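Local coordinates for protein diaminopropionate ammonia-lyase (PDB 4D9I) that catalyses the pyridoxal 5'-phosphate-dependent alpha,beta-elimination of both L- and D-2,3-diaminopropionate to pyruvate and ammonia, working as a homodimer, at residues 3-7 against 313-319; 285-289 against 338-342; 55-59 against 351-356; 65-70 against 209-213. The contacts are given in a common frame with arbitrary orientation. Numbering follows the deposited sequence.

Interaction 1: 3-7 against 313-319; sequences VFSLK and QDSVAAL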
# COMPACT_ATOMS: atom_id res chain seq x y z
N VAL B 3 14.17 -7.86 10.77
CA VAL B 3 14.80 -9.06 10.25
C VAL B 3 13.84 -10.23 10.48
O VAL B 3 13.34 -10.43 11.59
CB VAL B 3 16.19 -9.29 10.89
CG1 VAL B 3 16.79 -10.61 10.42
CG2 VAL B 3 17.13 -8.13 10.54
N PHE B 4 13.54 -10.97 9.42
CA PHE B 4 12.66 -12.14 9.53
C PHE B 4 13.07 -13.22 8.54
O PHE B 4 13.67 -12.92 7.50
CB PHE B 4 11.19 -11.74 9.34
CG PHE B 4 10.88 -11.04 8.03
CD1 PHE B 4 10.52 -11.78 6.90
CD2 PHE B 4 10.90 -9.66 7.93
CE1 PHE B 4 10.21 -11.15 5.69
CE2 PHE B 4 10.59 -9.02 6.74
CZ PHE B 4 10.24 -9.77 5.61
N SER B 5 12.73 -14.48 8.86
CA SER B 5 13.11 -15.61 8.04
C SER B 5 11.90 -16.31 7.44
O SER B 5 11.22 -17.07 8.11
CB SER B 5 13.95 -16.61 8.85
OG SER B 5 15.15 -16.01 9.31
N LEU B 6 11.64 -16.03 6.17
CA LEU B 6 10.61 -16.75 5.44
C LEU B 6 11.29 -17.85 4.66
O LEU B 6 12.38 -17.66 4.12
CB LEU B 6 9.81 -15.83 4.51
CG LEU B 6 9.04 -14.70 5.23
CD1 LEU B 6 8.28 -13.87 4.21
CD2 LEU B 6 8.08 -15.26 6.27
N LYS B 7 10.64 -19.01 4.64
CA LYS B 7 11.18 -20.17 3.96
C LYS B 7 11.42 -19.82 2.48
O LYS B 7 10.47 -19.54 1.75
CB LYS B 7 10.23 -21.35 4.11
CG LYS B 7 10.67 -22.60 3.38
CD LYS B 7 9.49 -23.53 3.15
CE LYS B 7 9.94 -24.77 2.40
NZ LYS B 7 8.98 -25.91 2.50
N GLN B 313 7.54 -20.32 1.25
CA GLN B 313 6.42 -20.11 2.14
C GLN B 313 5.32 -19.30 1.45
O GLN B 313 5.62 -18.37 0.70
CB GLN B 313 6.95 -19.31 3.34
CG GLN B 313 6.05 -19.34 4.54
CD GLN B 313 6.80 -19.06 5.82
OE1 GLN B 313 8.02 -19.02 5.86
NE2 GLN B 313 6.05 -18.90 6.88
N ASP B 314 4.06 -19.65 1.73
CA ASP B 314 2.87 -18.91 1.27
C ASP B 314 2.96 -17.39 1.48
O ASP B 314 2.65 -16.61 0.58
CB ASP B 314 1.62 -19.42 1.98
CG ASP B 314 0.92 -20.53 1.23
OD1 ASP B 314 0.03 -21.19 1.82
OD2 ASP B 314 1.25 -20.76 0.04
N SER B 315 3.38 -16.99 2.68
CA SER B 315 3.47 -15.58 3.09
C SER B 315 4.46 -14.71 2.29
O SER B 315 4.40 -13.47 2.36
CB SER B 315 3.77 -15.50 4.59
OG SER B 315 5.04 -16.05 4.88
N VAL B 316 5.33 -15.34 1.51
CA VAL B 316 6.22 -14.62 0.60
C VAL B 316 5.39 -13.82 -0.43
O VAL B 316 5.72 -12.67 -0.73
CB VAL B 316 7.18 -15.60 -0.12
CG1 VAL B 316 7.92 -14.90 -1.26
CG2 VAL B 316 8.19 -16.18 0.86
N ALA B 317 4.32 -14.45 -0.93
CA ALA B 317 3.43 -13.85 -1.92
C ALA B 317 2.70 -12.67 -1.30
O ALA B 317 2.67 -11.59 -1.88
CB ALA B 317 2.44 -14.90 -2.46
N ALA B 318 2.16 -12.86 -0.09
CA ALA B 318 1.53 -11.78 0.67
C ALA B 318 2.45 -10.55 0.81
O ALA B 318 2.03 -9.43 0.56
CB ALA B 318 1.07 -12.27 2.03
N LEU B 319 3.70 -10.77 1.22
CA LEU B 319 4.71 -9.71 1.32
C LEU B 319 4.88 -8.98 -0.02
O LEU B 319 4.86 -7.76 -0.07
CB LEU B 319 6.04 -10.32 1.78
CG LEU B 319 7.29 -9.42 1.83
CD1 LEU B 319 7.07 -8.29 2.83
CD2 LEU B 319 8.49 -10.27 2.23
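Residues 3-7 are extended, with no regular secondary structure. Residues 313-319 turn from loop into the first part of helix 315-325. The backbones come closest at Lys-7 and Gln-313, whose CA atoms are 5.1 Å apart. Gln-313 N donates to Lys-7 O at 3.1 Å. The side chain of Gln-313 folds back to return the favour: Lys-7 N donates to Gln-313 OE1 at 2.9 Å, almost in line. One glutamine thus holds both backbone polar groups of Lys-7. This pairing sits at the edge of the larger mixed sheet of this fold type II PLP enzyme, where strand 8-12 starts beside the antiparallel strand 308-312 that has just ended. Leu-6 points into the helix start. Its CD2 lies 3.4 Å from Ser-315 OG, its CB 4.0 Å from Val-316 CG2 and its CD1 4.1 Å from Leu-319 CD2. Phe-4 CZ meets the same Leu-319 CD2 at 3.8 Å, at the ring edge. The Lys-7 side chain leads away and forms a salt bridge with Asp-261.

Interaction 2: 285-289 against 338-342; sequences IMAGL and ESGAV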
# COMPACT_ATOMS: atom_id res chain seq x y z
N ILE B 285 -4.24 -24.10 -2.42
CA ILE B 285 -3.20 -23.35 -3.16
C ILE B 285 -3.66 -21.99 -3.72
O ILE B 285 -4.76 -21.89 -4.28
CB ILE B 285 -2.64 -24.21 -4.32
CG1 ILE B 285 -2.00 -25.50 -3.78
CG2 ILE B 285 -1.66 -23.43 -5.17
CD1 ILE B 285 -0.94 -25.30 -2.71
N MET B 286 -2.82 -20.96 -3.57
CA MET B 286 -3.09 -19.62 -4.16
C MET B 286 -3.47 -19.72 -5.64
O MET B 286 -2.77 -20.36 -6.45
CB MET B 286 -1.90 -18.65 -3.95
CG MET B 286 -0.53 -19.13 -4.42
SD MET B 286 0.84 -18.00 -4.04
CE MET B 286 1.09 -18.38 -2.30
N ALA B 287 -4.60 -19.12 -5.99
CA ALA B 287 -5.20 -19.28 -7.32
C ALA B 287 -4.20 -18.91 -8.41
O ALA B 287 -3.51 -17.89 -8.32
CB ALA B 287 -6.48 -18.46 -7.43
N GLY B 288 -4.09 -19.75 -9.44
CA GLY B 288 -3.13 -19.50 -10.51
C GLY B 288 -1.88 -20.36 -10.41
O GLY B 288 -1.29 -20.73 -11.43
N LEU B 289 -1.49 -20.71 -9.19
CA LEU B 289 -0.27 -21.51 -9.04
C LEU B 289 -0.51 -22.95 -8.59
O LEU B 289 0.35 -23.54 -7.94
CB LEU B 289 0.77 -20.78 -8.17
CG LEU B 289 1.27 -19.42 -8.70
CD1 LEU B 289 2.19 -18.75 -7.69
CD2 LEU B 289 1.93 -19.52 -10.07
N GLU B 338 -2.22 -12.50 -5.24
CA GLU B 338 -1.32 -13.40 -4.53
C GLU B 338 -0.28 -14.11 -5.43
O GLU B 338 0.94 -14.01 -5.19
CB GLU B 338 -2.12 -14.42 -3.71
CG GLU B 338 -1.26 -15.11 -2.67
CD GLU B 338 -2.08 -15.97 -1.74
OE1 GLU B 338 -3.28 -16.17 -2.00
OE2 GLU B 338 -1.53 -16.47 -0.74
N SER B 339 -0.78 -14.77 -6.47
CA SER B 339 0.09 -15.39 -7.46
C SER B 339 0.85 -14.42 -8.35
O SER B 339 1.93 -14.76 -8.85
CB SER B 339 -0.72 -16.36 -8.33
OG SER B 339 -1.13 -17.45 -7.54
N GLY B 340 0.28 -13.25 -8.59
CA GLY B 340 0.96 -12.22 -9.37
C GLY B 340 2.22 -11.69 -8.70
O GLY B 340 3.15 -11.29 -9.39
N ALA B 341 2.23 -11.69 -7.37
CA ALA B 341 3.23 -10.94 -6.60
C ALA B 341 4.40 -11.75 -6.05
O ALA B 341 5.35 -11.17 -5.53
CB ALA B 341 2.54 -10.17 -5.47
N VAL B 342 4.37 -13.07 -6.21
CA VAL B 342 5.27 -13.97 -5.49
C VAL B 342 6.73 -13.85 -5.93
O VAL B 342 7.62 -14.03 -5.11
CB VAL B 342 4.77 -15.45 -5.50
CG1 VAL B 342 4.97 -16.10 -6.87
CG2 VAL B 342 5.46 -16.26 -4.42
O HOH W 1 -3.64 -15.60 -6.70
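One direct hydrogen bond joins the segments. Ser-339 OG, near the start of helix 338-352, donates to Ala-287 O at a short 2.5 Å. Water 1 adds a second link: it donates to Ala-287 O at 2.8 Å and accepts from Ser-339 N at 3.0 Å. The carbonyl oxygen of Ala-287 therefore accepts two hydrogen bonds. Van der Waals contacts surround this point. Leu-289 CG rests 3.3 Å from Ser-339 OG, and Met-286 CB is 3.4 Å from Glu-338 OE1. The apolar pair is Leu-289 CD1 with Val-342 CG1, at 3.9 Å. Met-286 to Leu-289 form a type II beta turn, closed by Leu-289 N to Met-286 O at 3.0 Å. Gly-288 has positive phi, and a CB there would crowd Ser-339 CB. Its N bonds to Asp-120, the inferred proton acceptor for L-diaminopropionate, and its O to a bound Tris molecule, probably from the crystallisation liquor. This is an active-site turn of a fold type II PLP enzyme, packed on a helix start.

Interaction 3: 55-59 against 351-356; sequences NLFGV and HYHPQR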
# COMPACT_ATOMS: atom_id res chain seq x y z
N ASN B 55 17.34 0.10 -5.48
CA ASN B 55 18.37 0.69 -4.61
C ASN B 55 18.33 0.10 -3.19
O ASN B 55 19.35 -0.35 -2.67
CB ASN B 55 18.21 2.21 -4.59
CG ASN B 55 19.23 2.91 -3.73
OD1 ASN B 55 20.43 2.76 -3.91
ND2 ASN B 55 18.76 3.70 -2.77
N LEU B 56 17.15 0.07 -2.58
CA LEU B 56 16.99 -0.56 -1.26
C LEU B 56 17.46 -2.03 -1.21
O LEU B 56 18.10 -2.45 -0.24
CB LEU B 56 15.53 -0.48 -0.79
CG LEU B 56 15.22 -1.04 0.61
CD1 LEU B 56 15.87 -0.21 1.75
CD2 LEU B 56 13.72 -1.09 0.80
N PHE B 57 17.14 -2.80 -2.25
CA PHE B 57 17.46 -4.21 -2.26
C PHE B 57 18.87 -4.48 -2.73
O PHE B 57 19.29 -5.63 -2.73
CB PHE B 57 16.48 -5.00 -3.17
CG PHE B 57 15.11 -5.17 -2.59
CD1 PHE B 57 14.77 -4.63 -1.35
CD2 PHE B 57 14.13 -5.85 -3.31
CE1 PHE B 57 13.48 -4.78 -0.84
CE2 PHE B 57 12.85 -5.99 -2.79
CZ PHE B 57 12.53 -5.46 -1.56
N GLY B 58 19.57 -3.45 -3.17
CA GLY B 58 20.97 -3.61 -3.57
C GLY B 58 21.15 -4.25 -4.94
O GLY B 58 22.16 -4.91 -5.18
N VAL B 59 20.18 -4.08 -5.83
CA VAL B 59 20.40 -4.47 -7.24
C VAL B 59 20.34 -3.22 -8.13
O VAL B 59 20.03 -2.14 -7.63
CB VAL B 59 19.43 -5.57 -7.71
CG1 VAL B 59 19.71 -6.87 -6.94
CG2 VAL B 59 17.97 -5.12 -7.59
N HIS B 351 15.73 -9.73 0.95
CA HIS B 351 16.24 -8.48 1.48
C HIS B 351 16.21 -8.44 3.00
O HIS B 351 17.18 -8.04 3.62
CB HIS B 351 15.47 -7.29 0.92
CG HIS B 351 15.84 -5.99 1.58
ND1 HIS B 351 17.04 -5.41 1.40
CD2 HIS B 351 15.14 -5.17 2.46
CE1 HIS B 351 17.12 -4.28 2.14
NE2 HIS B 351 15.95 -4.13 2.78
N TYR B 352 15.11 -8.89 3.59
CA TYR B 352 14.96 -8.80 5.04
C TYR B 352 15.49 -10.01 5.83
O TYR B 352 15.54 -9.97 7.06
CB TYR B 352 13.50 -8.53 5.39
CG TYR B 352 13.03 -7.14 5.01
CD1 TYR B 352 13.47 -6.02 5.74
CD2 TYR B 352 12.15 -6.93 3.94
CE1 TYR B 352 13.04 -4.75 5.43
CE2 TYR B 352 11.71 -5.63 3.62
CZ TYR B 352 12.16 -4.55 4.37
OH TYR B 352 11.75 -3.26 4.10
N HIS B 353 15.85 -11.07 5.12
CA HIS B 353 16.38 -12.31 5.70
C HIS B 353 17.71 -12.09 6.39
O HIS B 353 18.56 -11.36 5.88
CB HIS B 353 16.53 -13.35 4.58
CG HIS B 353 16.56 -14.78 5.06
ND1 HIS B 353 17.62 -15.31 5.72
CD2 HIS B 353 15.63 -15.82 4.91
CE1 HIS B 353 17.37 -16.61 5.99
NE2 HIS B 353 16.16 -16.91 5.50
N PRO B 354 17.94 -12.75 7.56
CA PRO B 354 19.26 -12.66 8.19
C PRO B 354 20.39 -13.18 7.28
O PRO B 354 21.53 -12.71 7.40
CB PRO B 354 19.14 -13.52 9.46
CG PRO B 354 17.82 -14.18 9.42
CD PRO B 354 16.98 -13.53 8.36
N GLN B 355 20.10 -14.09 6.36
CA GLN B 355 21.13 -14.63 5.48
C GLN B 355 21.10 -13.93 4.13
O GLN B 355 21.46 -14.52 3.11
CB GLN B 355 21.01 -16.15 5.34
CG GLN B 355 21.41 -16.90 6.62
CD GLN B 355 21.09 -18.39 6.57
OE1 GLN B 355 21.97 -19.23 6.73
NE2 GLN B 355 19.82 -18.71 6.35
N ARG B 356 20.69 -12.67 4.15
CA ARG B 356 20.56 -11.86 2.94
C ARG B 356 21.78 -11.99 2.02
O ARG B 356 21.63 -12.23 0.82
CB ARG B 356 20.31 -10.40 3.32
CG ARG B 356 20.25 -9.42 2.17
CD ARG B 356 20.53 -8.00 2.71
NE ARG B 356 19.98 -6.98 1.81
CZ ARG B 356 20.70 -6.20 1.02
NH1 ARG B 356 22.02 -6.31 1.00
NH2 ARG B 356 20.09 -5.29 0.26
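His-351, in the last turn of helix 338-352, is the centre of the contact. Its CA lies 5.8 Å from the CA of Phe-57, near the end of helix 51-57. The two rings are near parallel, with planes at 28°, but are slid so far apart that they barely overlap; their centroids are 4.8 Å apart. Phe-57 CD1 sits over a face of the imidazole, 3.4 Å from His-351 CG. In return, His-351 CB lies over a face of the Phe-57 ring, a CH-pi contact at 4.0 Å from the ring centroid. His-351 CE1 is also 3.2 Å from Leu-56 O, and its NE2 is 3.8 Å from Leu-56 CG. Tyr-352 adds a looser touch, with its OH 4.4 Å from Leu-56 CD2. Trp-390 of the second subunit packs on both Leu-56 and Tyr-352. The chain then makes a type I turn from His-353 to Arg-356. Arg-356 reaches back, and its NH2 donates to His-351 ND1 at 3.3 Å. Arg-356 NH2 stands 3.1 Å from Phe-57 O, but the angle is too poor for a hydrogen bond. Gly-58 follows with positive phi, closing helix 51-57 in a Schellman motif. Because Arg-356 NH2 donates to it, His-351 ND1 acts as acceptor and bears no proton. The link between the segments is ring and van der Waals packing, with the guanidinium near the C-terminal carbonyls of helix 51-57.

Interaction 4: 65-70 against 209-213; sequences KDESKR and LADEA
Four charged side chains, all buried, form a salt-bridge network. Residues 65-66 end strand 61-66. A 3-10 turn of residues 67-69 comes next, then Arg-70. Residues 209-213 lie within helix 208-220. The CA atoms of Lys-65 and Ala-213 are 6.9 Å apart, the nearest pair. Glu-212 (chi1 m, chi2 t) receives two cations and, on OE2, a hydrogen bond from Tyr-42 OH. Arg-70 (chi1 t, chi2 p, chi3 p) meets Glu-212 with NH2 to OE1 at 2.7 Å and NH1 to OE2 at 3.0 Å. Lys-65 (chi1 t, chi2 p, then extended) brings NZ to Glu-212 OE1 at 3.0 Å and also to Thr-45 O. Glu-67 (chi1 m, chi2 m) takes Arg-70 NE on OE1 at 2.7 Å and NH2 on OE2 at 2.8 Å. A local Asx turn (Ser-68 N to Asp-66 OD1, 3.2 Å) shapes the chain after the strand. The salt-bridge network ties the end of strand 61-66 of the larger, mixed sheet to a covering helix of the fold type II PLP enzyme.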
# COMPACT_ATOMS: atom_id res chain seq x y z
N LYS B 65 6.64 -6.38 -15.14
CA LYS B 65 5.63 -6.47 -16.17
C LYS B 65 4.26 -6.62 -15.53
O LYS B 65 3.95 -7.67 -14.91
CB LYS B 65 5.97 -7.65 -17.11
CG LYS B 65 5.17 -7.71 -18.41
CD LYS B 65 5.33 -6.47 -19.29
CE LYS B 65 4.73 -6.72 -20.67
NZ LYS B 65 4.50 -5.45 -21.43
N ASP B 66 3.41 -5.59 -15.71
CA ASP B 66 2.14 -5.46 -15.01
C ASP B 66 0.95 -5.93 -15.86
O ASP B 66 0.34 -5.17 -16.62
CB ASP B 66 1.94 -4.00 -14.53
CG ASP B 66 0.66 -3.81 -13.76
OD1 ASP B 66 -0.02 -4.81 -13.43
OD2 ASP B 66 0.33 -2.64 -13.45
N GLU B 67 0.63 -7.21 -15.69
CA GLU B 67 -0.37 -7.87 -16.53
C GLU B 67 -1.78 -7.66 -16.01
O GLU B 67 -2.74 -8.18 -16.58
CB GLU B 67 -0.03 -9.36 -16.73
CG GLU B 67 1.15 -9.57 -17.68
CD GLU B 67 0.82 -9.12 -19.11
OE1 GLU B 67 -0.31 -9.37 -19.59
OE2 GLU B 67 1.69 -8.49 -19.75
N SER B 68 -1.91 -6.87 -14.94
CA SER B 68 -3.24 -6.46 -14.49
C SER B 68 -3.91 -5.55 -15.54
O SER B 68 -5.14 -5.40 -15.54
CB SER B 68 -3.20 -5.74 -13.13
OG SER B 68 -2.71 -4.42 -13.25
N LYS B 69 -3.09 -4.98 -16.42
CA LYS B 69 -3.61 -4.08 -17.47
C LYS B 69 -4.01 -4.79 -18.79
O LYS B 69 -4.35 -4.15 -19.77
CB LYS B 69 -2.61 -2.97 -17.76
CG LYS B 69 -2.11 -2.23 -16.53
CD LYS B 69 -3.23 -1.58 -15.74
CE LYS B 69 -2.65 -0.46 -14.88
NZ LYS B 69 -3.49 -0.28 -13.67
N ARG B 70 -3.95 -6.10 -18.79
CA ARG B 70 -4.18 -6.88 -20.04
C ARG B 70 -5.68 -6.93 -20.40
O ARG B 70 -6.43 -7.68 -19.78
CB ARG B 70 -3.57 -8.28 -19.88
CG ARG B 70 -3.54 -9.18 -21.12
CD ARG B 70 -2.73 -8.60 -22.26
NE ARG B 70 -1.29 -8.52 -21.96
CZ ARG B 70 -0.40 -7.98 -22.77
NH1 ARG B 70 -0.79 -7.39 -23.89
NH2 ARG B 70 0.89 -7.98 -22.43
N LEU B 209 3.73 -11.27 -23.98
CA LEU B 209 4.11 -10.43 -22.83
C LEU B 209 5.62 -10.32 -22.74
O LEU B 209 6.14 -9.28 -22.34
CB LEU B 209 3.49 -10.91 -21.51
CG LEU B 209 4.06 -12.13 -20.76
CD1 LEU B 209 5.16 -11.70 -19.81
CD2 LEU B 209 2.96 -12.87 -20.01
N ALA B 210 6.33 -11.38 -23.12
CA ALA B 210 7.79 -11.36 -23.12
C ALA B 210 8.32 -10.53 -24.30
O ALA B 210 9.27 -9.73 -24.14
CB ALA B 210 8.35 -12.78 -23.15
N ASP B 211 7.71 -10.70 -25.48
CA ASP B 211 8.06 -9.88 -26.66
C ASP B 211 7.92 -8.38 -26.34
O ASP B 211 8.84 -7.59 -26.60
CB ASP B 211 7.23 -10.25 -27.89
CG ASP B 211 7.64 -9.46 -29.14
OD1 ASP B 211 8.52 -9.93 -29.87
OD2 ASP B 211 7.10 -8.36 -29.39
N GLU B 212 6.78 -8.00 -25.76
CA GLU B 212 6.55 -6.62 -25.34
C GLU B 212 7.60 -6.13 -24.36
O GLU B 212 8.13 -5.03 -24.52
CB GLU B 212 5.18 -6.45 -24.69
CG GLU B 212 3.99 -6.57 -25.63
CD GLU B 212 2.67 -6.55 -24.87
OE1 GLU B 212 2.72 -6.32 -23.62
OE2 GLU B 212 1.60 -6.73 -25.52
N ALA B 213 7.89 -6.95 -23.35
CA ALA B 213 8.87 -6.60 -22.31
C ALA B 213 10.27 -6.40 -22.89
O ALA B 213 10.97 -5.49 -22.46
CB ALA B 213 8.89 -7.64 -21.18

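Overall arrangement
Interactions 1, 2 and 4 are buried; interaction 3 lies at the surface, about 25 Å from the chain centre. Interactions 2 and 3 share helix 338-352, one near its start and the other at its end. Interaction 1 touches both: Ala-317 packs on Met-286, Glu-338 and Val-342, and Phe-4 N probably bonds to Tyr-352 O. Interaction 4 touches no other; its centre is about 17 Å from that of interaction 2. Chemistry differs with place. Charge networks dominate interaction 4, and rings dominate interaction 3, beside the second subunit. Interaction 1 combines one backbone and one backbone-to-side-chain hydrogen bond with apolar packing, while interaction 2 uses a serine and a water beside the active site.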